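Local coordinates for designed helical repeat protein (Synthetic construct, PDB 5CWM) that is a computationally designed helical repeat protein of stacked helical hairpins, with no assigned biological function, at residues 14-18 / 72-76; 17-21 / 35-40; 147-151 / 198-203; 181-185 / 213-218; 187-192 / 206-211. All blocks are in the same frame, centred on the assembly; numbering follows the deposited sequence. Where two conformers were deposited one is given.

Contact 1 (14-18 / 72-76)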
# COMPACT_ATOMS: atom_id res chain seq x y z
N VAL A 14 -12.24 10.76 -6.76
CA VAL A 14 -11.40 9.81 -7.48
C VAL A 14 -12.04 9.41 -8.81
O VAL A 14 -11.39 9.44 -9.85
CB VAL A 14 -11.12 8.55 -6.65
CG1 VAL A 14 -10.45 7.49 -7.50
CG2 VAL A 14 -10.28 8.89 -5.44
N LYS A 15 -13.32 9.04 -8.76
CA LYS A 15 -14.07 8.69 -9.96
C LYS A 15 -14.06 9.84 -10.97
O LYS A 15 -13.81 9.64 -12.16
CB LYS A 15 -15.51 8.31 -9.60
CG LYS A 15 -15.64 7.02 -8.80
CD LYS A 15 -15.48 5.80 -9.69
CE LYS A 15 -16.58 5.75 -10.75
NZ LYS A 15 -16.48 4.55 -11.61
N GLU A 16 -14.34 11.04 -10.47
CA GLU A 16 -14.38 12.24 -11.30
C GLU A 16 -13.03 12.50 -11.96
O GLU A 16 -12.97 12.88 -13.13
CB GLU A 16 -14.79 13.44 -10.45
CG GLU A 16 -14.86 14.76 -11.20
CD GLU A 16 -15.36 15.89 -10.33
OE1 GLU A 16 -15.86 15.62 -9.22
OE2 GLU A 16 -15.25 17.06 -10.76
N ALA A 17 -11.95 12.28 -11.21
CA ALA A 17 -10.60 12.45 -11.73
C ALA A 17 -10.28 11.42 -12.81
O ALA A 17 -9.69 11.75 -13.84
CB ALA A 17 -9.59 12.37 -10.60
N GLU A 18 -10.68 10.18 -12.57
CA GLU A 18 -10.47 9.11 -13.54
C GLU A 18 -11.24 9.38 -14.82
O GLU A 18 -10.77 9.05 -15.91
CB GLU A 18 -10.88 7.75 -12.95
CG GLU A 18 -10.00 7.28 -11.81
CD GLU A 18 -10.42 5.92 -11.27
OE1 GLU A 18 -11.40 5.36 -11.78
OE2 GLU A 18 -9.75 5.43 -10.33
N ARG A 72 -5.26 4.23 -4.21
CA ARG A 72 -6.02 4.40 -5.44
C ARG A 72 -5.58 5.67 -6.18
O ARG A 72 -5.28 5.64 -7.38
CB ARG A 72 -7.52 4.47 -5.12
CG ARG A 72 -8.41 4.77 -6.31
CD ARG A 72 -8.95 3.50 -6.93
NE ARG A 72 -9.91 3.77 -7.99
CZ ARG A 72 -11.22 3.90 -7.80
NH1 ARG A 72 -11.73 3.79 -6.58
NH2 ARG A 72 -12.02 4.15 -8.83
N VAL A 73 -5.53 6.77 -5.44
CA VAL A 73 -5.10 8.05 -5.98
C VAL A 73 -3.68 7.96 -6.55
O VAL A 73 -3.40 8.51 -7.60
CB VAL A 73 -5.15 9.16 -4.91
CG1 VAL A 73 -4.46 10.42 -5.40
CG2 VAL A 73 -6.59 9.46 -4.51
N ALA A 74 -2.81 7.24 -5.84
CA ALA A 74 -1.43 7.08 -6.27
C ALA A 74 -1.33 6.34 -7.60
O ALA A 74 -0.63 6.77 -8.52
CB ALA A 74 -0.62 6.36 -5.20
N GLU A 75 -2.04 5.22 -7.70
CA GLU A 75 -2.10 4.46 -8.95
C GLU A 75 -2.62 5.34 -10.08
O GLU A 75 -2.09 5.33 -11.20
CB GLU A 75 -3.00 3.23 -8.80
CG GLU A 75 -2.53 2.22 -7.77
CD GLU A 75 -3.49 1.05 -7.61
OE1 GLU A 75 -4.60 1.11 -8.19
OE2 GLU A 75 -3.13 0.07 -6.92
N LEU A 76 -3.65 6.12 -9.77
CA LEU A 76 -4.23 7.05 -10.74
C LEU A 76 -3.18 8.05 -11.22
O LEU A 76 -3.13 8.38 -12.40
CB LEU A 76 -5.43 7.78 -10.13
CG LEU A 76 -6.10 8.82 -11.02
CD1 LEU A 76 -6.49 8.21 -12.36
CD2 LEU A 76 -7.32 9.40 -10.32
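Two repeats of the helical repeat fold meet here through their first helices: helix 3-27 and helix 60-84 run in the same direction, their local axes only 9° from parallel and 10.9 Å apart, a gap filled largely by V14, L76 and the long R72. R72 leads the second segment. Its aliphatic part packs on V14 (CG1 of V14 to CG of R72, 3.6 Å), and the same methyl lies over one face of the guanidinium, while CD of K15 approaches NH2 of R72 at the edge. Partly exposed itself, R72 pairs with the buried carboxylate of E18 in a salt bridge, NE donating to OE2 of E18 at 2.9 Å. V73 follows with a methyl contact, CG2 to CG2 of V14 at 3.8 Å. Helix 30-57 lines the apolar layer, touching V14, A17, V73 and L76. A turn after R72, L76 points into the interface, where its CD2 meets CB of A17 at 3.7 Å and its CD1 meets CG of E18 at 3.7 Å.

Contact 2 (17-21 / 35-40)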
# COMPACT_ATOMS: atom_id res chain seq x y z
N ALA A 17 -11.95 12.28 -11.21
CA ALA A 17 -10.60 12.45 -11.73
C ALA A 17 -10.28 11.42 -12.81
O ALA A 17 -9.69 11.75 -13.84
CB ALA A 17 -9.59 12.37 -10.60
N GLU A 18 -10.68 10.18 -12.57
CA GLU A 18 -10.47 9.11 -13.54
C GLU A 18 -11.24 9.38 -14.82
O GLU A 18 -10.77 9.05 -15.91
CB GLU A 18 -10.88 7.75 -12.95
CG GLU A 18 -10.00 7.28 -11.81
CD GLU A 18 -10.42 5.92 -11.27
OE1 GLU A 18 -11.40 5.36 -11.78
OE2 GLU A 18 -9.75 5.43 -10.33
N GLU A 19 -12.41 9.98 -14.70
CA GLU A 19 -13.20 10.32 -15.87
C GLU A 19 -12.62 11.53 -16.59
O GLU A 19 -12.72 11.65 -17.81
CB GLU A 19 -14.66 10.57 -15.49
CG GLU A 19 -15.37 9.34 -14.95
CD GLU A 19 -15.57 8.26 -16.00
OE1 GLU A 19 -15.55 8.59 -17.20
OE2 GLU A 19 -15.74 7.09 -15.62
N LEU A 20 -12.01 12.44 -15.83
CA LEU A 20 -11.31 13.57 -16.42
C LEU A 20 -10.13 13.08 -17.23
O LEU A 20 -9.83 13.61 -18.29
CB LEU A 20 -10.85 14.55 -15.34
CG LEU A 20 -11.90 15.49 -14.75
CD1 LEU A 20 -11.32 16.29 -13.60
CD2 LEU A 20 -12.45 16.42 -15.82
N LEU A 21 -9.46 12.05 -16.71
CA LEU A 21 -8.35 11.41 -17.42
C LEU A 21 -8.84 10.69 -18.67
O LEU A 21 -8.20 10.76 -19.72
CB LEU A 21 -7.62 10.43 -16.49
CG LEU A 21 -6.66 9.44 -17.15
CD1 LEU A 21 -5.51 10.16 -17.84
CD2 LEU A 21 -6.13 8.45 -16.12
N LYS A 35 -6.30 19.11 -14.63
CA LYS A 35 -7.36 19.20 -13.63
C LYS A 35 -7.68 17.81 -13.07
O LYS A 35 -8.23 17.70 -11.97
CB LYS A 35 -8.62 19.84 -14.22
CG LYS A 35 -9.37 18.99 -15.23
CD LYS A 35 -10.59 19.70 -15.77
CE LYS A 35 -10.21 20.99 -16.48
NZ LYS A 35 -11.40 21.68 -17.06
N ALA A 36 -7.35 16.77 -13.82
CA ALA A 36 -7.46 15.41 -13.32
C ALA A 36 -6.41 15.18 -12.24
O ALA A 36 -6.70 14.61 -11.18
CB ALA A 36 -7.29 14.40 -14.45
N LEU A 37 -5.19 15.63 -12.52
CA LEU A 37 -4.10 15.59 -11.55
C LEU A 37 -4.50 16.31 -10.26
O LEU A 37 -4.38 15.77 -9.16
CB LEU A 37 -2.84 16.21 -12.15
CG LEU A 37 -1.56 16.26 -11.31
CD1 LEU A 37 -0.96 14.87 -11.14
CD2 LEU A 37 -0.55 17.21 -11.94
N ARG A 38 -4.98 17.54 -10.42
CA ARG A 38 -5.41 18.36 -9.29
C ARG A 38 -6.54 17.71 -8.50
O ARG A 38 -6.52 17.70 -7.26
CB ARG A 38 -5.85 19.74 -9.78
CG ARG A 38 -4.72 20.59 -10.34
CD ARG A 38 -5.23 21.52 -11.43
NE ARG A 38 -6.46 22.21 -11.03
CZ ARG A 38 -7.19 22.95 -11.86
NH1 ARG A 38 -6.83 23.09 -13.13
NH2 ARG A 38 -8.30 23.54 -11.42
N THR A 39 -7.52 17.16 -9.21
CA THR A 39 -8.65 16.49 -8.58
C THR A 39 -8.18 15.29 -7.75
O THR A 39 -8.61 15.10 -6.61
CB THR A 39 -9.68 16.01 -9.62
OG1 THR A 39 -10.07 17.11 -10.44
CG2 THR A 39 -10.91 15.43 -8.93
N ALA A 40 -7.29 14.50 -8.33
CA ALA A 40 -6.72 13.35 -7.64
C ALA A 40 -5.98 13.79 -6.38
O ALA A 40 -6.13 13.19 -5.31
CB ALA A 40 -5.80 12.57 -8.56
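This is an antiparallel helical hairpin, the building block of the repeat fold: helix 3-27 turns back into helix 30-57, and the local axes lie 8.3 Å apart at 166°. Alanine permits the close approach, with the CA atoms of A17 and A36 only 4.6 Å apart. Apolar packing dominates. CB of A36 sits 3.7 Å from CB of L20 and 4.5 Å from CB of L21, while CB of A17 touches CG2 of T39 at 3.7 Å and CB of A40 at 4.3 Å. Beyond the alanines, L20 reaches over the second helix, its CD1 resting 3.7 Å from CG of K35, so the aliphatic part of the lysine extends the apolar surface. L76 and L77 of helix 60-84 pack against A17 and A40 respectively. The polar end of T39 is satisfied within its own helix, OG1 donating a very short hydrogen bond of 2.5 Å to O of K35, and CD1 of L20 lies 3.5 Å from that OG1.

Contact 3 (147-151 / 198-203)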
# COMPACT_ATOMS: atom_id res chain seq x y z
N LEU A 147 13.42 1.84 -6.84
CA LEU A 147 13.55 0.40 -6.66
C LEU A 147 13.98 0.07 -5.24
O LEU A 147 13.45 -0.85 -4.61
CB LEU A 147 14.53 -0.18 -7.68
CG LEU A 147 14.78 -1.69 -7.63
CD1 LEU A 147 14.76 -2.28 -9.03
CD2 LEU A 147 16.10 -2.00 -6.95
N GLU A 148 14.97 0.82 -4.75
CA GLU A 148 15.43 0.68 -3.37
C GLU A 148 14.26 0.86 -2.40
O GLU A 148 14.04 0.03 -1.51
CB GLU A 148 16.52 1.71 -3.06
CG GLU A 148 17.75 1.62 -3.96
CD GLU A 148 18.58 0.38 -3.69
OE1 GLU A 148 19.07 0.23 -2.55
OE2 GLU A 148 18.75 -0.44 -4.62
N ARG A 149 13.51 1.94 -2.60
CA ARG A 149 12.34 2.23 -1.79
C ARG A 149 11.31 1.11 -1.91
O ARG A 149 10.69 0.72 -0.91
CB ARG A 149 11.71 3.56 -2.22
CG ARG A 149 10.64 4.07 -1.27
CD ARG A 149 11.24 4.40 0.10
NE ARG A 149 12.22 5.47 0.01
CZ ARG A 149 11.97 6.75 0.29
NH1 ARG A 149 10.76 7.11 0.69
NH2 ARG A 149 12.93 7.65 0.18
N ALA A 150 11.13 0.60 -3.12
CA ALA A 150 10.22 -0.52 -3.38
C ALA A 150 10.56 -1.72 -2.51
O ALA A 150 9.75 -2.15 -1.68
CB ALA A 150 10.26 -0.90 -4.85
N LEU A 151 11.76 -2.28 -2.71
CA LEU A 151 12.22 -3.44 -1.95
C LEU A 151 12.15 -3.19 -0.44
O LEU A 151 11.73 -4.07 0.33
CB LEU A 151 13.65 -3.79 -2.35
CG LEU A 151 13.91 -4.04 -3.84
CD1 LEU A 151 15.38 -4.33 -4.09
CD2 LEU A 151 13.04 -5.18 -4.35
N SER A 198 15.06 -8.78 -12.60
CA SER A 198 15.98 -7.66 -12.50
C SER A 198 17.39 -8.08 -12.11
O SER A 198 18.34 -7.30 -12.24
CB SER A 198 15.46 -6.63 -11.50
OG SER A 198 16.39 -5.57 -11.32
N GLY A 199 17.54 -9.32 -11.64
CA GLY A 199 18.82 -9.83 -11.18
C GLY A 199 19.44 -8.95 -10.11
O GLY A 199 20.66 -8.80 -10.04
N SER A 200 18.59 -8.36 -9.27
CA SER A 200 19.04 -7.41 -8.26
C SER A 200 19.88 -8.09 -7.18
O SER A 200 19.63 -9.24 -6.81
CB SER A 200 17.84 -6.71 -7.62
OG SER A 200 18.25 -5.82 -6.60
N GLU A 201 20.87 -7.36 -6.67
CA GLU A 201 21.74 -7.87 -5.63
C GLU A 201 21.02 -7.92 -4.28
O GLU A 201 21.23 -8.84 -3.49
CB GLU A 201 23.00 -7.01 -5.52
CG GLU A 201 23.72 -6.79 -6.84
CD GLU A 201 24.88 -5.82 -6.73
OE1 GLU A 201 25.28 -5.50 -5.59
OE2 GLU A 201 25.40 -5.38 -7.77
N GLU A 202 20.18 -6.92 -4.04
CA GLU A 202 19.46 -6.81 -2.78
C GLU A 202 18.27 -7.77 -2.71
O GLU A 202 17.98 -8.34 -1.66
CB GLU A 202 18.98 -5.38 -2.55
CG GLU A 202 20.09 -4.36 -2.38
CD GLU A 202 19.57 -2.97 -2.09
OE1 GLU A 202 18.35 -2.75 -2.25
OE2 GLU A 202 20.38 -2.11 -1.69
N ALA A 203 17.58 -7.92 -3.84
CA ALA A 203 16.36 -8.72 -3.92
C ALA A 203 16.58 -10.14 -3.42
O ALA A 203 15.74 -10.70 -2.72
CB ALA A 203 15.83 -8.73 -5.34
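L147, on helix 144-170, begins the first segment and faces the turn between helices 174-198 and 201-226: its CD1 is 4.3 Å from OG of S198 and its CD2 4.4 Å from OG of S200. E148 reaches across to E202, and the two carboxylates meet at 2.8 Å between OE1 of E148 and OE2 of E202. Two acceptors face each other here, a close approach of like charges. One turn on from L147, L151 makes the better packed contact. Its CD1 lies 4.1 Å from OG of S200, 3.8 Å from OE1 of E202 and 4.2 Å from N of A203, and L191 and I194 of helix 174-198 touch it too. Across the gap, G199 leaves the helical conformation with positive phi, and S200 stands at the N-cap of helix 201-226, its OG accepting a weak bond of 3.4 Å from N of E202. The arrangement is that of a short, serine-capped turn linking two antiparallel helices, set against the preceding repeat of a helical repeat protein.

Contact 4 (181-185 / 213-218)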
# COMPACT_ATOMS: atom_id res chain seq x y z
N VAL A 181 1.09 -15.37 7.45
CA VAL A 181 2.20 -16.17 6.94
C VAL A 181 2.13 -16.25 5.42
O VAL A 181 3.14 -16.15 4.73
CB VAL A 181 2.20 -17.58 7.55
CG1 VAL A 181 3.27 -18.45 6.89
CG2 VAL A 181 2.42 -17.51 9.05
N GLU A 182 0.91 -16.42 4.90
CA GLU A 182 0.68 -16.42 3.46
C GLU A 182 1.10 -15.08 2.86
O GLU A 182 1.54 -15.02 1.71
CB GLU A 182 -0.79 -16.71 3.15
CG GLU A 182 -1.24 -18.11 3.53
CD GLU A 182 -0.60 -19.18 2.67
OE1 GLU A 182 -0.24 -18.88 1.51
OE2 GLU A 182 -0.46 -20.33 3.15
N LEU A 183 0.95 -14.02 3.64
CA LEU A 183 1.36 -12.69 3.22
C LEU A 183 2.89 -12.61 3.17
O LEU A 183 3.46 -12.04 2.23
CB LEU A 183 0.79 -11.64 4.18
CG LEU A 183 0.51 -10.23 3.67
CD1 LEU A 183 -0.34 -9.49 4.69
CD2 LEU A 183 1.80 -9.47 3.41
N VAL A 184 3.54 -13.17 4.18
CA VAL A 184 4.99 -13.20 4.24
C VAL A 184 5.56 -13.94 3.03
O VAL A 184 6.48 -13.46 2.37
CB VAL A 184 5.51 -13.86 5.53
CG1 VAL A 184 7.03 -13.88 5.54
CG2 VAL A 184 5.00 -13.12 6.75
N LYS A 185 5.01 -15.12 2.74
CA LYS A 185 5.48 -15.90 1.61
C LYS A 185 5.08 -15.25 0.29
O LYS A 185 5.71 -15.48 -0.73
CB LYS A 185 4.96 -17.34 1.68
CG LYS A 185 3.47 -17.49 1.45
CD LYS A 185 3.02 -18.91 1.74
CE LYS A 185 3.29 -19.29 3.19
NZ LYS A 185 2.86 -20.68 3.50
N GLU A 213 12.02 -15.79 7.74
CA GLU A 213 10.94 -15.29 8.58
C GLU A 213 9.69 -16.16 8.46
O GLU A 213 9.07 -16.50 9.46
CB GLU A 213 10.59 -13.84 8.22
CG GLU A 213 9.44 -13.28 9.04
CD GLU A 213 9.01 -11.90 8.59
OE1 GLU A 213 9.44 -11.47 7.50
OE2 GLU A 213 8.25 -11.25 9.32
N ALA A 214 9.33 -16.51 7.23
CA ALA A 214 8.17 -17.36 6.99
C ALA A 214 8.42 -18.76 7.55
O ALA A 214 7.50 -19.42 8.04
CB ALA A 214 7.85 -17.43 5.51
N ARG A 215 9.66 -19.20 7.47
CA ARG A 215 10.06 -20.51 7.99
C ARG A 215 9.85 -20.57 9.49
O ARG A 215 9.42 -21.60 10.02
CB ARG A 215 11.52 -20.79 7.64
CG ARG A 215 12.00 -22.19 8.00
CD ARG A 215 13.48 -22.34 7.68
NE ARG A 215 13.79 -21.84 6.35
CZ ARG A 215 15.02 -21.75 5.85
NH1 ARG A 215 16.06 -22.13 6.58
NH2 ARG A 215 15.21 -21.28 4.63
N GLU A 216 10.14 -19.47 10.18
CA GLU A 216 9.92 -19.40 11.62
C GLU A 216 8.44 -19.26 11.97
O GLU A 216 7.91 -19.95 12.84
CB GLU A 216 10.70 -18.23 12.22
CG GLU A 216 12.20 -18.29 11.96
CD GLU A 216 12.92 -17.03 12.43
OE1 GLU A 216 12.24 -16.11 12.92
OE2 GLU A 216 14.16 -16.97 12.30
N LEU A 217 7.77 -18.35 11.26
CA LEU A 217 6.37 -18.02 11.52
C LEU A 217 5.44 -19.20 11.26
O LEU A 217 4.39 -19.32 11.89
CB LEU A 217 5.94 -16.83 10.66
CG LEU A 217 6.05 -15.43 11.30
CD1 LEU A 217 7.42 -15.19 11.89
CD2 LEU A 217 5.70 -14.35 10.28
N GLN A 218 5.84 -20.07 10.34
CA GLN A 218 5.08 -21.30 10.09
C GLN A 218 5.10 -22.18 11.33
O GLN A 218 4.07 -22.73 11.73
CB GLN A 218 5.66 -22.05 8.89
CG GLN A 218 4.98 -23.38 8.61
CD GLN A 218 3.52 -23.23 8.20
OE1 GLN A 218 3.13 -22.20 7.65
NE2 GLN A 218 2.72 -24.25 8.48
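V184 presses its two methyl groups onto the last helix, CG1 lying 3.6 Å from CB of A214 and CG2 3.8 Å from CD2 of L217. The small A214 leaves a hollow that the valine fills, and the CA atoms of these two residues are 5.9 Å apart. CG1 of V184 also approaches the carboxylate of E213, 3.9 Å from its OE1. One turn earlier in its helix, V181 packs farther along helix 201-226: its CG2 lies 3.9 Å from CB of L217, and its CG1 3.8 Å from OE1 of Q218. Valine, alanine and leucine thus mesh along a seam between helices whose local axes pass 9.3 Å apart at 163°.

Toward the solvent the interface becomes polar but loose. NZ of K185 is 4.4 Å from OE1 of Q218, too far to bond, and instead makes a weak salt bridge within its own helix to OE2 of E182 at 3.4 Å. The apolar seam is completed by helix 144-170, with A161 against V184 and L165 against L217, and by V221 further along the last helix, which touches V181. Helices 174-198 and 201-226 here form the C-terminal antiparallel hairpin of the modelled chain, the last repeat unit of an all-helical repeat fold.

Contact 5 (187-192 / 206-211)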
# COMPACT_ATOMS: atom_id res chain seq x y z
N VAL A 187 5.21 -11.88 -0.10
CA VAL A 187 6.32 -10.94 -0.22
C VAL A 187 7.58 -11.66 -0.69
O VAL A 187 8.33 -11.15 -1.53
CB VAL A 187 6.60 -10.22 1.11
CG1 VAL A 187 7.78 -9.26 0.96
CG2 VAL A 187 5.37 -9.48 1.59
N ALA A 188 7.79 -12.85 -0.14
CA ALA A 188 8.91 -13.69 -0.54
C ALA A 188 8.87 -13.97 -2.04
O ALA A 188 9.88 -13.81 -2.73
CB ALA A 188 8.91 -15.00 0.24
N GLU A 189 7.71 -14.38 -2.53
CA GLU A 189 7.53 -14.66 -3.95
C GLU A 189 7.77 -13.42 -4.80
O GLU A 189 8.35 -13.51 -5.89
CB GLU A 189 6.12 -15.21 -4.22
CG GLU A 189 5.88 -16.60 -3.67
CD GLU A 189 4.44 -17.04 -3.81
OE1 GLU A 189 3.69 -16.39 -4.58
OE2 GLU A 189 4.04 -18.02 -3.15
N LEU A 190 7.33 -12.27 -4.31
CA LEU A 190 7.55 -11.01 -5.01
C LEU A 190 9.04 -10.71 -5.16
O LEU A 190 9.52 -10.47 -6.27
CB LEU A 190 6.86 -9.85 -4.28
CG LEU A 190 7.13 -8.46 -4.84
CD1 LEU A 190 6.67 -8.35 -6.28
CD2 LEU A 190 6.47 -7.39 -3.98
N LEU A 191 9.75 -10.74 -4.04
CA LEU A 191 11.19 -10.50 -4.04
C LEU A 191 11.93 -11.52 -4.90
O LEU A 191 12.96 -11.20 -5.51
CB LEU A 191 11.74 -10.51 -2.61
CG LEU A 191 11.23 -9.40 -1.69
CD1 LEU A 191 11.83 -9.55 -0.30
CD2 LEU A 191 11.55 -8.03 -2.27
N GLU A 192 11.41 -12.74 -4.94
CA GLU A 192 11.98 -13.79 -5.78
C GLU A 192 11.80 -13.46 -7.26
O GLU A 192 12.71 -13.66 -8.06
CB GLU A 192 11.35 -15.14 -5.46
CG GLU A 192 11.82 -15.77 -4.16
CD GLU A 192 10.99 -16.97 -3.75
OE1 GLU A 192 10.17 -17.43 -4.57
OE2 GLU A 192 11.16 -17.44 -2.61
N ARG A 206 17.16 -10.05 0.54
CA ARG A 206 15.89 -9.73 1.17
C ARG A 206 14.93 -10.92 1.08
O ARG A 206 14.24 -11.24 2.05
CB ARG A 206 15.26 -8.49 0.52
CG ARG A 206 16.08 -7.22 0.67
CD ARG A 206 15.34 -6.01 0.13
NE ARG A 206 16.13 -4.79 0.22
CZ ARG A 206 16.14 -3.97 1.27
NH1 ARG A 206 15.40 -4.25 2.33
NH2 ARG A 206 16.90 -2.88 1.26
N ALA A 207 14.91 -11.57 -0.07
CA ALA A 207 14.08 -12.75 -0.27
C ALA A 207 14.49 -13.87 0.68
O ALA A 207 13.64 -14.58 1.21
CB ALA A 207 14.17 -13.23 -1.71
N GLU A 208 15.79 -14.02 0.90
CA GLU A 208 16.30 -15.01 1.84
C GLU A 208 15.82 -14.72 3.26
O GLU A 208 15.33 -15.61 3.96
CB GLU A 208 17.83 -15.07 1.79
CG GLU A 208 18.39 -15.56 0.47
CD GLU A 208 19.91 -15.57 0.44
OE1 GLU A 208 20.53 -15.30 1.49
OE2 GLU A 208 20.48 -15.84 -0.63
N ARG A 209 15.97 -13.46 3.67
CA ARG A 209 15.52 -13.03 4.99
C ARG A 209 14.03 -13.31 5.19
O ARG A 209 13.63 -13.91 6.19
CB ARG A 209 15.79 -11.53 5.20
CG ARG A 209 17.23 -11.11 5.02
CD ARG A 209 17.45 -9.70 5.56
NE ARG A 209 18.70 -9.11 5.07
CZ ARG A 209 18.76 -8.20 4.10
NH1 ARG A 209 17.66 -7.79 3.51
NH2 ARG A 209 19.94 -7.72 3.72
N VAL A 210 13.22 -12.89 4.22
CA VAL A 210 11.78 -13.08 4.29
C VAL A 210 11.42 -14.57 4.34
O VAL A 210 10.53 -14.97 5.09
CB VAL A 210 11.07 -12.42 3.09
CG1 VAL A 210 9.59 -12.76 3.07
CG2 VAL A 210 11.25 -10.91 3.13
N ARG A 211 12.12 -15.38 3.56
CA ARG A 211 11.89 -16.82 3.56
C ARG A 211 12.21 -17.43 4.92
O ARG A 211 11.50 -18.32 5.39
CB ARG A 211 12.71 -17.51 2.47
CG ARG A 211 12.12 -17.40 1.08
CD ARG A 211 12.74 -18.40 0.12
NE ARG A 211 14.18 -18.20 -0.03
CZ ARG A 211 14.73 -17.45 -0.98
NH1 ARG A 211 13.97 -16.82 -1.86
NH2 ARG A 211 16.05 -17.33 -1.04
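V210 is the main bump of segment 206-211. Its CG1 settles against CB of the small A188 at 3.7 Å, and lies 4.4 Å from CB of V187; its CG2 meets CD1 of L191 at 3.7 Å. The reverse fit is made by L191, whose side chain goes into the hollow above A207: CB of L191 is 3.8 Å from CB of A207, and CD1 of L191 touches CB of R206 at 3.7 Å. With an alanine on each helix accepting a larger residue of the other, the antiparallel segments approach to 8.6 Å between local axes, at 162°. The methylenes of the charged residues widen the fit, CG of R211 lying 4.1 Å from CB of A188 and CG of E192 4.2 Å from CB of A207. Helix 144-170 lies against this interface, with A158 touching V187 and V210, and L151 touching L191; its E155 forms salt bridges with R206 and R209. NH1 of R211 donates to OE2 of E192 at 3.0 Å, a salt bridge across the helices. The chemistry implies that close apolar fit holds the interior of the hairpin while a charge pair joins its two helices at the more exposed border.

Overall arrangement
Contacts 2, 4 and 5 are antiparallel packings within hairpins, the first at the N-terminal end of the chain and the other two sharing helices 174-198 and 201-226; contacts 1 and 3 instead join neighbouring repeats. Contacts 1 and 5 are the buried ones, and each has a glutamate-arginine salt bridge between its segments. Contacts 2, 3 and 4 are only partly buried, and none has a salt bridge between its segments. Contact 3 differs most in bringing two carboxylates together beside a turn. Contacts 1 and 2 share A17 and E18 and touch, as contact 5 does with both 3 and 4, whereas contacts 2 and 4 lie about 39 Å apart between centres.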